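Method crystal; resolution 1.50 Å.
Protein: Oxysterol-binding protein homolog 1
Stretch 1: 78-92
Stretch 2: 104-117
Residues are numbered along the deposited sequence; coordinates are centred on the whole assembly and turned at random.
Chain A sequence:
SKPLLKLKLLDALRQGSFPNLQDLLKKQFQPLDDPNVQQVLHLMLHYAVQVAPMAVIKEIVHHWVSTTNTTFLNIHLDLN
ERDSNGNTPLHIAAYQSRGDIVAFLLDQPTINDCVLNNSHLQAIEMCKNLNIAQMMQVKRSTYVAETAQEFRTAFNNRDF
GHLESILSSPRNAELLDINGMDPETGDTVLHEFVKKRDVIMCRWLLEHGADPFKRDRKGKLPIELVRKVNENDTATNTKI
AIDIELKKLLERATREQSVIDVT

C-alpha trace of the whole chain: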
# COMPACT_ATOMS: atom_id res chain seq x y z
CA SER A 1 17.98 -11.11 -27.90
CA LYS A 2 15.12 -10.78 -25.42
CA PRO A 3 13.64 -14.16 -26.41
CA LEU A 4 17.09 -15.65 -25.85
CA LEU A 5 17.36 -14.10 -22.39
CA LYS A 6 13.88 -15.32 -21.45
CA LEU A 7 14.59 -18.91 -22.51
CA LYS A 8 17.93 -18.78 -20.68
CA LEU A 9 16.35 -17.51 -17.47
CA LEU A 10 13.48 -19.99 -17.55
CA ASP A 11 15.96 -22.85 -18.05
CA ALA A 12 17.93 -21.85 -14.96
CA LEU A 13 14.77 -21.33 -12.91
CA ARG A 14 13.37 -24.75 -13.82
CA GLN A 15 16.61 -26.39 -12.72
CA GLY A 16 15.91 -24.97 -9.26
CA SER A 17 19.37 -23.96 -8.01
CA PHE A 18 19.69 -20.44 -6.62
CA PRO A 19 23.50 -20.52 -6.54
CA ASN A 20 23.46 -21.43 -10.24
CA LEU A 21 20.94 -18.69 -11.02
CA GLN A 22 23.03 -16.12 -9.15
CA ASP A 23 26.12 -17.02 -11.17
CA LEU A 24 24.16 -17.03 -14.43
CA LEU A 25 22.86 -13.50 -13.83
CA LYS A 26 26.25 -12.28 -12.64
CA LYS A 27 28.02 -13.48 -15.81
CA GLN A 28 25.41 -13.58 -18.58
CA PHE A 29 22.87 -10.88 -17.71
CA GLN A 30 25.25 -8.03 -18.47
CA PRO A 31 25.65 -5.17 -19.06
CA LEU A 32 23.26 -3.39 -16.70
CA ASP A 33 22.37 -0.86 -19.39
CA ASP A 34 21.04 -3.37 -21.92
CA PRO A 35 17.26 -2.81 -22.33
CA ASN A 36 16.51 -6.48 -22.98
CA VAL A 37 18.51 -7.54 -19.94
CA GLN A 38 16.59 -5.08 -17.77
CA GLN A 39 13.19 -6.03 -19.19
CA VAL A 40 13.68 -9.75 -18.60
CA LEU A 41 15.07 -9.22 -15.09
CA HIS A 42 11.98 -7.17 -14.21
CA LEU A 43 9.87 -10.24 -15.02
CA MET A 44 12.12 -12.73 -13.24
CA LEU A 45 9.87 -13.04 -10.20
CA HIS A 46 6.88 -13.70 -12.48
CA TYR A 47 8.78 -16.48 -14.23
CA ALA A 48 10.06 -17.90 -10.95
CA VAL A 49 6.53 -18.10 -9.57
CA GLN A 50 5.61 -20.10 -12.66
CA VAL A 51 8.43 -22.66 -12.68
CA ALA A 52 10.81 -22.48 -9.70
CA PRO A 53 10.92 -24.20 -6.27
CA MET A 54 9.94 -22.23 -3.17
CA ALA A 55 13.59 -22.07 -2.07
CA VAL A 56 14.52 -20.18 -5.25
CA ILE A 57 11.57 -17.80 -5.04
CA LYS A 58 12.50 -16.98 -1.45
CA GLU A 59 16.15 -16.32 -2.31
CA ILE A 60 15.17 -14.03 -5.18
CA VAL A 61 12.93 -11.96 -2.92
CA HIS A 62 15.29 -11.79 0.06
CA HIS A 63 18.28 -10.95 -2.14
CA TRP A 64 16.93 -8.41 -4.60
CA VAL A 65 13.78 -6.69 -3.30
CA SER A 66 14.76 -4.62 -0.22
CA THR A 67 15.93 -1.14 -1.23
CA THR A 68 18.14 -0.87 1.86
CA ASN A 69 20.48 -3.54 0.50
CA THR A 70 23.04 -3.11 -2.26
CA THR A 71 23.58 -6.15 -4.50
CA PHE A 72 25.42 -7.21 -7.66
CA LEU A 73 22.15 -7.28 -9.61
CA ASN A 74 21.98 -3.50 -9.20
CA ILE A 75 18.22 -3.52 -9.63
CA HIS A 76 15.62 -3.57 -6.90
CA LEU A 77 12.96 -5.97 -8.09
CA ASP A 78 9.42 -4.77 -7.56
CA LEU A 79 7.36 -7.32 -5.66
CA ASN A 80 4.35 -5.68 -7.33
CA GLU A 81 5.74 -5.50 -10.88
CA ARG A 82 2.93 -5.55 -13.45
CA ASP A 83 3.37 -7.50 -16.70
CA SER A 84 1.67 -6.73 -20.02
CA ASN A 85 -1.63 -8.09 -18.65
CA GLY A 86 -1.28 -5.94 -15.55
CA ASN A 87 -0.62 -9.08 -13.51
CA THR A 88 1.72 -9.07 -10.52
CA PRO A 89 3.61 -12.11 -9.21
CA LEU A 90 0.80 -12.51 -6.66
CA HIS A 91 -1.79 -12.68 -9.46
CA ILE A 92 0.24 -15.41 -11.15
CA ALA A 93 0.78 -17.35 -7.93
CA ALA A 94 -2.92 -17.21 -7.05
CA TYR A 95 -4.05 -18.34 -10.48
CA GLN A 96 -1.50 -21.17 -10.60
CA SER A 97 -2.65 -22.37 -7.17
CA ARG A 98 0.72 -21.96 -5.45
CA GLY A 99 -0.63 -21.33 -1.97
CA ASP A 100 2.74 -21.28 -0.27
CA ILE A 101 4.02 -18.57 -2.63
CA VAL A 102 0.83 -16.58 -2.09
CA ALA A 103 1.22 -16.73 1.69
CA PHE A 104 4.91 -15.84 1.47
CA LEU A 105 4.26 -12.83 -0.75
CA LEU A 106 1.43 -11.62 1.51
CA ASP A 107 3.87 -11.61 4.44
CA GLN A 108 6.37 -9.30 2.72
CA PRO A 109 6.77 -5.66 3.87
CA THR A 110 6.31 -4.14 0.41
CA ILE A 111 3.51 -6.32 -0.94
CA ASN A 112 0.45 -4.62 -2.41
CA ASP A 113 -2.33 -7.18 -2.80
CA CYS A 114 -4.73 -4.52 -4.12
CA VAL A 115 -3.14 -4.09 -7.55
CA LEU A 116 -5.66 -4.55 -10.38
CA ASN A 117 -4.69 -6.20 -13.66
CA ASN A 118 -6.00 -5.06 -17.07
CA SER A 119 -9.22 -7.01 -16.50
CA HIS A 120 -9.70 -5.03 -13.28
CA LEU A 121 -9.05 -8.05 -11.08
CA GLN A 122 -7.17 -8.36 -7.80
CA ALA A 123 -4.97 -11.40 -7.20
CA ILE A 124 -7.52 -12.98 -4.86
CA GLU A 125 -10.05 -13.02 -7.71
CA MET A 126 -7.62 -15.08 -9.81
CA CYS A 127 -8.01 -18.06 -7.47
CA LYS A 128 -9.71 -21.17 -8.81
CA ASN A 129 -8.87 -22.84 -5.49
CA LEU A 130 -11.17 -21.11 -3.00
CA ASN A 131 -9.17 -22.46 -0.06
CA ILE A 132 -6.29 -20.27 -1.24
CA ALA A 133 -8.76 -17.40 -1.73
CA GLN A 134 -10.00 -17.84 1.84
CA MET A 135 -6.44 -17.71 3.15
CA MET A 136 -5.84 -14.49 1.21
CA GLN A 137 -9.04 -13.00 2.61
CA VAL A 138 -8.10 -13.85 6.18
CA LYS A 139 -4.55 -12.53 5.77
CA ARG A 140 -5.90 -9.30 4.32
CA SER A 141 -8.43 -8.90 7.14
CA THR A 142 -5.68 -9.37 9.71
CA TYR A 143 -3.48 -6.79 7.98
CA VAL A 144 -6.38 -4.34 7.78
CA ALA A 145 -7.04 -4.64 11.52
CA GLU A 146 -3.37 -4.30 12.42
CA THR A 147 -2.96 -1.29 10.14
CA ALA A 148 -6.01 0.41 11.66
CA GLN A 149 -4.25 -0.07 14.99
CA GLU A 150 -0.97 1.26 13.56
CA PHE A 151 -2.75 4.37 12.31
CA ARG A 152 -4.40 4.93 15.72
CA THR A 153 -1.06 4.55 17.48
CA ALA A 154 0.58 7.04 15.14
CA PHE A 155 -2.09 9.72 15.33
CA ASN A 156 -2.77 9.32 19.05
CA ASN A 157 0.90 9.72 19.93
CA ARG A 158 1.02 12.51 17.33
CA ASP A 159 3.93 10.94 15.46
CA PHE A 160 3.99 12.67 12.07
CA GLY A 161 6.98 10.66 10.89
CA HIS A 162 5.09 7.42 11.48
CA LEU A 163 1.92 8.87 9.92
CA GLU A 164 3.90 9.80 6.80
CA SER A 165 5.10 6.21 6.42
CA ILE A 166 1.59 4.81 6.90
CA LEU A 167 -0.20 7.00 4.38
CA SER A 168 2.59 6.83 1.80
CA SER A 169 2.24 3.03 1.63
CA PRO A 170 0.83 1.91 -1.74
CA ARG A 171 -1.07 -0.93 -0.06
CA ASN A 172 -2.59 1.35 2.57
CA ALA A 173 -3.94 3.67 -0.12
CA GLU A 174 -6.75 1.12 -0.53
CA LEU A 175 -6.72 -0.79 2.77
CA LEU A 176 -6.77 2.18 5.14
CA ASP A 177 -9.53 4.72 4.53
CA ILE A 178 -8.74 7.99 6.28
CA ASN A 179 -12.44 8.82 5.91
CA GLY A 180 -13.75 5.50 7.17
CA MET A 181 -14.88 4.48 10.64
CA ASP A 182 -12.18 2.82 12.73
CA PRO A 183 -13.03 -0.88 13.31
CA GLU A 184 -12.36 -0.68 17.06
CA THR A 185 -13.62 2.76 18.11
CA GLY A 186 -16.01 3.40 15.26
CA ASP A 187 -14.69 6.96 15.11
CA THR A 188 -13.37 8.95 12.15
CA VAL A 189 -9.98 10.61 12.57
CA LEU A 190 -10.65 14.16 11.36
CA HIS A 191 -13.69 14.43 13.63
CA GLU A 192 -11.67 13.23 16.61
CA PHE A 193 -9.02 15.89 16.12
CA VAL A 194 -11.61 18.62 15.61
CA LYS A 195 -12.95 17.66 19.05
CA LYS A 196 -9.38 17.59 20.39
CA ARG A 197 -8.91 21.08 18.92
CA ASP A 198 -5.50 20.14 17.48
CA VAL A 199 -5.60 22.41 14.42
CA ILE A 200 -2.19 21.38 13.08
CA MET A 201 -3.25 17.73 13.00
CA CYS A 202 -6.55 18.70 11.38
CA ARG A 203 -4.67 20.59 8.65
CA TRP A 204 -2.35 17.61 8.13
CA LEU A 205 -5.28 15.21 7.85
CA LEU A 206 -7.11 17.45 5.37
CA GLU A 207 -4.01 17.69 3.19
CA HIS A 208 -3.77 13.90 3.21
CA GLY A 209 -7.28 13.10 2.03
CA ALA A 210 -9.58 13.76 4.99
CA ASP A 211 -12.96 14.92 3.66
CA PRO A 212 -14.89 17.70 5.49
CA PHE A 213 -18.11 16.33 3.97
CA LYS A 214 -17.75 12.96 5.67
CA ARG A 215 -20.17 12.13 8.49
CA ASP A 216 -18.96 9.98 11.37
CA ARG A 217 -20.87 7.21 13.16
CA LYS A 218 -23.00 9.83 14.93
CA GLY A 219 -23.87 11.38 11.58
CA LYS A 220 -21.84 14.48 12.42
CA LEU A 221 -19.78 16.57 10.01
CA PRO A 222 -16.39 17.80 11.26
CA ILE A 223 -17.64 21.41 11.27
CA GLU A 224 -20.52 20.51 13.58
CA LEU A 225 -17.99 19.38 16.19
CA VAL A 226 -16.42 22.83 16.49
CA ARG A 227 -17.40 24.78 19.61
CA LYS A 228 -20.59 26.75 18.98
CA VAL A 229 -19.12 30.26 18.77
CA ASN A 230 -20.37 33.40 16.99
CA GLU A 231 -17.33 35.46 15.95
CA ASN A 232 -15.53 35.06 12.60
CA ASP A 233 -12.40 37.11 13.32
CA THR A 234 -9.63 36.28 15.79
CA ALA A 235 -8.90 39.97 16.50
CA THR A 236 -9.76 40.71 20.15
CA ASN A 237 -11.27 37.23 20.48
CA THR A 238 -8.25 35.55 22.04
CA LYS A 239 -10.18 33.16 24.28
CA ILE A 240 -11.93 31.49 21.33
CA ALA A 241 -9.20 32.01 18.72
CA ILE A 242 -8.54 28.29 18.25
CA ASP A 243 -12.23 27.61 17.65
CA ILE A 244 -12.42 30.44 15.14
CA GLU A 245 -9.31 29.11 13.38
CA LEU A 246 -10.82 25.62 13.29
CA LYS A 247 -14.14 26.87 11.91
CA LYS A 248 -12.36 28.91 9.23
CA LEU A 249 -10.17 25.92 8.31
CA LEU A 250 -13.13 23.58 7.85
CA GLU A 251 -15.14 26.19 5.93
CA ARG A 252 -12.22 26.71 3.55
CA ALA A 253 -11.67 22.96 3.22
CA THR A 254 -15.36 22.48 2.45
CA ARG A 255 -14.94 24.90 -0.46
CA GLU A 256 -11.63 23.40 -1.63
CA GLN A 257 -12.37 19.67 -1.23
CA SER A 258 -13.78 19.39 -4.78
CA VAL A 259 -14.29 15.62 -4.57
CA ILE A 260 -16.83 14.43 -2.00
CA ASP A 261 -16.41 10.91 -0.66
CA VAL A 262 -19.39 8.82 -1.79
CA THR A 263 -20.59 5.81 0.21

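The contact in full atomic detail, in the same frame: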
# COMPACT_ATOMS: atom_id res chain seq x y z
N ASP A 78 10.68 -5.22 -8.10
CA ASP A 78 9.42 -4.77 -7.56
C ASP A 78 8.54 -5.99 -7.29
O ASP A 78 8.21 -6.74 -8.21
CB ASP A 78 8.73 -3.85 -8.58
CG ASP A 78 7.50 -3.17 -8.02
OD1 ASP A 78 7.03 -3.57 -6.93
OD2 ASP A 78 7.00 -2.24 -8.68
N LEU A 79 8.19 -6.19 -6.03
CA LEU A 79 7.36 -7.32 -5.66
C LEU A 79 6.00 -7.20 -6.34
O LEU A 79 5.30 -8.19 -6.56
CB LEU A 79 7.18 -7.34 -4.14
CG LEU A 79 7.04 -8.69 -3.44
CD1 LEU A 79 8.23 -9.57 -3.79
CD2 LEU A 79 6.95 -8.47 -1.94
N ASN A 80 5.63 -5.97 -6.70
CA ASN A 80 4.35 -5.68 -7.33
C ASN A 80 4.45 -5.31 -8.80
O ASN A 80 3.57 -4.63 -9.33
CB ASN A 80 3.67 -4.57 -6.54
CG ASN A 80 3.67 -4.85 -5.05
OD1 ASN A 80 3.12 -5.85 -4.60
ND2 ASN A 80 4.31 -3.97 -4.28
N GLU A 81 5.52 -5.75 -9.45
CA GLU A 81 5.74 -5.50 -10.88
C GLU A 81 4.54 -5.98 -11.69
O GLU A 81 4.06 -7.09 -11.49
CB GLU A 81 6.99 -6.27 -11.34
CG GLU A 81 7.32 -6.16 -12.83
CD GLU A 81 8.09 -4.90 -13.16
OE1 GLU A 81 8.84 -4.41 -12.29
OE2 GLU A 81 7.96 -4.40 -14.30
N ARG A 82 4.06 -5.16 -12.62
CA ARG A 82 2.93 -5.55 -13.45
C ARG A 82 3.42 -5.92 -14.85
O ARG A 82 4.21 -5.18 -15.45
CB ARG A 82 1.91 -4.41 -13.56
CG ARG A 82 1.24 -4.04 -12.23
CD ARG A 82 0.28 -2.86 -12.36
NE ARG A 82 -1.03 -3.21 -12.91
CZ ARG A 82 -1.47 -2.82 -14.11
NH1 ARG A 82 -0.70 -2.07 -14.88
NH2 ARG A 82 -2.69 -3.15 -14.51
N ASP A 83 2.98 -7.07 -15.36
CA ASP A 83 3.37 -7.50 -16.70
C ASP A 83 2.43 -6.86 -17.73
O ASP A 83 1.65 -5.98 -17.38
CB ASP A 83 3.38 -9.03 -16.83
CG ASP A 83 2.03 -9.68 -16.56
OD1 ASP A 83 0.98 -9.02 -16.73
OD2 ASP A 83 2.03 -10.88 -16.21
N SER A 84 2.51 -7.31 -18.98
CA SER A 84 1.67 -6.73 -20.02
C SER A 84 0.17 -6.92 -19.82
O SER A 84 -0.64 -6.24 -20.47
CB SER A 84 2.08 -7.26 -21.40
OG SER A 84 1.89 -8.65 -21.50
N ASN A 85 -0.22 -7.85 -18.95
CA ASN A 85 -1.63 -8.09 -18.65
C ASN A 85 -2.01 -7.34 -17.38
O ASN A 85 -3.16 -7.38 -16.94
CB ASN A 85 -1.91 -9.58 -18.43
CG ASN A 85 -2.15 -10.32 -19.72
OD1 ASN A 85 -2.74 -9.78 -20.66
ND2 ASN A 85 -1.73 -11.58 -19.78
N GLY A 86 -1.04 -6.67 -16.78
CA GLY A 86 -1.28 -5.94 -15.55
C GLY A 86 -1.17 -6.87 -14.35
O GLY A 86 -1.45 -6.46 -13.23
N ASN A 87 -0.76 -8.11 -14.59
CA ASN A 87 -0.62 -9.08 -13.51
C ASN A 87 0.67 -8.93 -12.73
O ASN A 87 1.73 -8.66 -13.30
CB ASN A 87 -0.69 -10.52 -14.03
CG ASN A 87 -2.07 -10.92 -14.46
OD1 ASN A 87 -3.06 -10.61 -13.80
ND2 ASN A 87 -2.16 -11.63 -15.59
N THR A 88 0.57 -9.13 -11.42
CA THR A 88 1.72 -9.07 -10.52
C THR A 88 2.08 -10.51 -10.21
O THR A 88 1.36 -11.43 -10.59
CB THR A 88 1.34 -8.42 -9.18
OG1 THR A 88 0.35 -9.24 -8.53
CG2 THR A 88 0.78 -7.03 -9.39
N PRO A 89 3.22 -10.74 -9.54
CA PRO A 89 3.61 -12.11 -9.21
C PRO A 89 2.52 -12.78 -8.36
O PRO A 89 2.29 -13.98 -8.48
CB PRO A 89 4.92 -11.92 -8.45
CG PRO A 89 5.52 -10.75 -9.18
CD PRO A 89 4.34 -9.81 -9.30
N LEU A 90 1.86 -11.99 -7.51
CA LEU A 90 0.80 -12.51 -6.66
C LEU A 90 -0.38 -12.99 -7.50
O LEU A 90 -0.99 -14.01 -7.18
CB LEU A 90 0.34 -11.44 -5.67
CG LEU A 90 -0.68 -11.87 -4.61
CD1 LEU A 90 -0.08 -12.92 -3.68
CD2 LEU A 90 -1.12 -10.64 -3.82
N HIS A 91 -0.70 -12.27 -8.58
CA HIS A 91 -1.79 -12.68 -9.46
C HIS A 91 -1.46 -14.04 -10.07
O HIS A 91 -2.30 -14.93 -10.15
CB HIS A 91 -1.99 -11.71 -10.63
CG HIS A 91 -2.73 -10.46 -10.28
ND1 HIS A 91 -2.11 -9.34 -9.78
CD2 HIS A 91 -4.03 -10.12 -10.44
CE1 HIS A 91 -2.99 -8.37 -9.64
NE2 HIS A 91 -4.17 -8.82 -10.04
N ILE A 92 -0.22 -14.17 -10.53
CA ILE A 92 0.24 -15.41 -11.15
C ILE A 92 0.23 -16.56 -10.16
O ILE A 92 -0.21 -17.66 -10.47
CB ILE A 92 1.66 -15.23 -11.75
CG1 ILE A 92 1.67 -14.06 -12.75
CG2 ILE A 92 2.12 -16.52 -12.41
CD1 ILE A 92 0.72 -14.20 -13.93
N PHE A 104 3.61 -16.46 1.30
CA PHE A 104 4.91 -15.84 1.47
C PHE A 104 4.87 -14.39 0.98
O PHE A 104 5.31 -13.48 1.68
CB PHE A 104 5.97 -16.62 0.68
CG PHE A 104 7.30 -15.93 0.59
CD1 PHE A 104 8.08 -15.72 1.73
CD2 PHE A 104 7.78 -15.47 -0.63
CE1 PHE A 104 9.32 -15.08 1.64
CE2 PHE A 104 9.01 -14.82 -0.73
CZ PHE A 104 9.78 -14.63 0.41
N LEU A 105 4.34 -14.18 -0.21
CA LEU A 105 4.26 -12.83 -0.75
C LEU A 105 3.42 -11.91 0.14
O LEU A 105 3.78 -10.75 0.37
CB LEU A 105 3.70 -12.86 -2.17
CG LEU A 105 4.59 -13.49 -3.25
CD1 LEU A 105 3.82 -13.58 -4.56
CD2 LEU A 105 5.87 -12.68 -3.42
N LEU A 106 2.30 -12.42 0.65
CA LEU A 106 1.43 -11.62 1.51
C LEU A 106 2.09 -11.23 2.83
O LEU A 106 1.63 -10.31 3.50
CB LEU A 106 0.11 -12.35 1.77
CG LEU A 106 -0.84 -12.39 0.56
CD1 LEU A 106 -2.06 -13.22 0.88
CD2 LEU A 106 -1.24 -10.97 0.20
N ASP A 107 3.17 -11.92 3.20
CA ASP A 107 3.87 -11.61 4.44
C ASP A 107 5.02 -10.63 4.24
O ASP A 107 5.68 -10.24 5.20
CB ASP A 107 4.42 -12.88 5.10
CG ASP A 107 3.33 -13.74 5.72
OD1 ASP A 107 2.29 -13.18 6.12
OD2 ASP A 107 3.53 -14.97 5.81
N GLN A 108 5.27 -10.22 3.00
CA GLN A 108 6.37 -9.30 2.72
C GLN A 108 6.00 -7.85 3.00
O GLN A 108 4.89 -7.41 2.72
CB GLN A 108 6.84 -9.45 1.28
CG GLN A 108 7.30 -10.86 0.95
CD GLN A 108 8.24 -11.40 2.00
OE1 GLN A 108 9.35 -10.89 2.19
NE2 GLN A 108 7.81 -12.44 2.71
N PRO A 109 6.95 -7.07 3.54
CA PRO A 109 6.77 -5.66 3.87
C PRO A 109 6.25 -4.76 2.75
O PRO A 109 5.42 -3.88 2.99
CB PRO A 109 8.17 -5.24 4.33
CG PRO A 109 8.71 -6.48 4.94
CD PRO A 109 8.29 -7.54 3.95
N THR A 110 6.72 -4.99 1.53
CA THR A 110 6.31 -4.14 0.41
C THR A 110 5.20 -4.67 -0.49
O THR A 110 4.92 -4.07 -1.53
CB THR A 110 7.51 -3.82 -0.50
OG1 THR A 110 7.99 -5.03 -1.12
CG2 THR A 110 8.64 -3.19 0.30
N ILE A 111 4.56 -5.76 -0.11
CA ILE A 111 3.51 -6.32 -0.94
C ILE A 111 2.29 -5.40 -1.04
O ILE A 111 1.95 -4.70 -0.09
CB ILE A 111 3.04 -7.71 -0.41
CG1 ILE A 111 2.26 -8.46 -1.49
CG2 ILE A 111 2.18 -7.54 0.84
CD1 ILE A 111 3.11 -8.90 -2.67
N ASN A 112 1.67 -5.38 -2.21
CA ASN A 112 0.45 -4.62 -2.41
C ASN A 112 -0.53 -5.58 -3.08
O ASN A 112 -0.50 -5.74 -4.30
CB ASN A 112 0.65 -3.40 -3.32
CG ASN A 112 -0.63 -2.60 -3.49
OD1 ASN A 112 -1.68 -2.98 -2.97
ND2 ASN A 112 -0.55 -1.50 -4.23
N ASP A 113 -1.37 -6.22 -2.28
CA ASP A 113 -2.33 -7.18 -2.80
C ASP A 113 -3.58 -6.54 -3.41
O ASP A 113 -4.52 -7.24 -3.76
CB ASP A 113 -2.73 -8.18 -1.70
CG ASP A 113 -3.35 -7.52 -0.48
OD1 ASP A 113 -3.16 -6.30 -0.28
OD2 ASP A 113 -4.03 -8.23 0.30
N CYS A 114 -3.57 -5.22 -3.55
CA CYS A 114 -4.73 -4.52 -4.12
C CYS A 114 -4.54 -4.11 -5.58
O CYS A 114 -5.42 -3.49 -6.16
CB CYS A 114 -5.07 -3.29 -3.29
SG CYS A 114 -5.72 -3.68 -1.66
N VAL A 115 -3.40 -4.44 -6.16
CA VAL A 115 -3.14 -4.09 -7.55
C VAL A 115 -4.16 -4.77 -8.47
O VAL A 115 -4.47 -5.95 -8.32
CB VAL A 115 -1.71 -4.52 -7.97
CG1 VAL A 115 -1.49 -4.21 -9.44
CG2 VAL A 115 -0.68 -3.78 -7.12
N LEU A 116 -4.68 -4.01 -9.43
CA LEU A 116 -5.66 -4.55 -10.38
C LEU A 116 -4.97 -4.81 -11.71
O LEU A 116 -4.13 -4.01 -12.14
CB LEU A 116 -6.80 -3.55 -10.60
CG LEU A 116 -7.55 -3.08 -9.35
CD1 LEU A 116 -8.56 -2.00 -9.72
CD2 LEU A 116 -8.25 -4.26 -8.71
N ASN A 117 -5.29 -5.92 -12.36
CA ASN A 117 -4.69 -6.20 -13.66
C ASN A 117 -5.55 -5.51 -14.72
O ASN A 117 -6.48 -4.78 -14.38
CB ASN A 117 -4.55 -7.72 -13.92
CG ASN A 117 -5.88 -8.45 -13.95
OD1 ASN A 117 -6.95 -7.84 -14.02
ND2 ASN A 117 -5.82 -9.78 -13.90
O HOH W 1 8.72 -4.27 -3.72
O HOH W 2 1.48 -7.54 -5.82
O HOH W 3 -1.18 -8.07 -6.25

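Two leucines and an asparagine cover the most surface where these stretches meet, and together the two sides bury 839 Å². Leu90 and Leu79 form the apolar part of the contact; Asn117 anchors its polar end.

Leu90 lies in the first turn of a helix, its CA-to-CB bond pointing toward the second stretch. Leu90 CD1 lies 4.1 Å from CD1 of Leu105, which lies in another helix, and Leu90 CD2 packs 4.0 Å from Leu106 CD2 and 3.6 Å from Asp113 CB. A branched aliphatic side chain suits this buried place because its two methyls can meet different neighbours without leaving a polar atom unpaired. Leu105 also serves Leu79: Leu105 CD2 is 3.9 Å from Leu79 CD1. Leu79 CD2 in turn sits 3.9 Å from Ile111 CD1 and 3.4 Å from CB of Gln108, so that the loop after the second helix closes over it.

Beside this apolar patch, Asn80 reads the backbone of the turn region. Asn80 ND2 donates to Thr110 O at 2.8 Å, while Asn80 OD1 accepts from Asn112 N, also at 2.8 Å. An amide suits the task because it carries a donor and an acceptor on one short side chain. The same OD1 takes a hydrogen bond from a water that also donates to Asn112 O, adding a bridge to the direct bonds.

Val115 presents its CG1 to CG2 of Thr88 at 3.6 Å and to NE of Arg82 at the same distance. The Arg82 guanidinium meets the second stretch with its edge: NH2 donates to Leu116 O at 2.9 Å, and NE adds a weak bond to that oxygen at 3.3 Å. Thr88 caps the helix that carries Leu90, its OG1 accepting from His91 N at 3.2 Å. Thr88 OG1 is also hydrogen-bonded to His91 ND1 at 2.8 Å, which helps to hold the imidazole against the second stretch, where its CE1 lies 3.1 Å from Val115 O.

At the far end, Asn117 ND2 donates to Asn87 OD1 at 2.9 Å, a pairing of complementary amides in a buried setting. Here the backbones come closest, with Gly86 CA 3.9 Å from Asn117 CA, and Asn117 CA makes a CA-H...O contact of 3.3 Å with Gly86 O. Glycine fits: an ideal CB on Gly86 would lie 3.0 Å from Asn117 CA and 2.4 Å from Arg82 NH2, and the backbone angles themselves call for glycine.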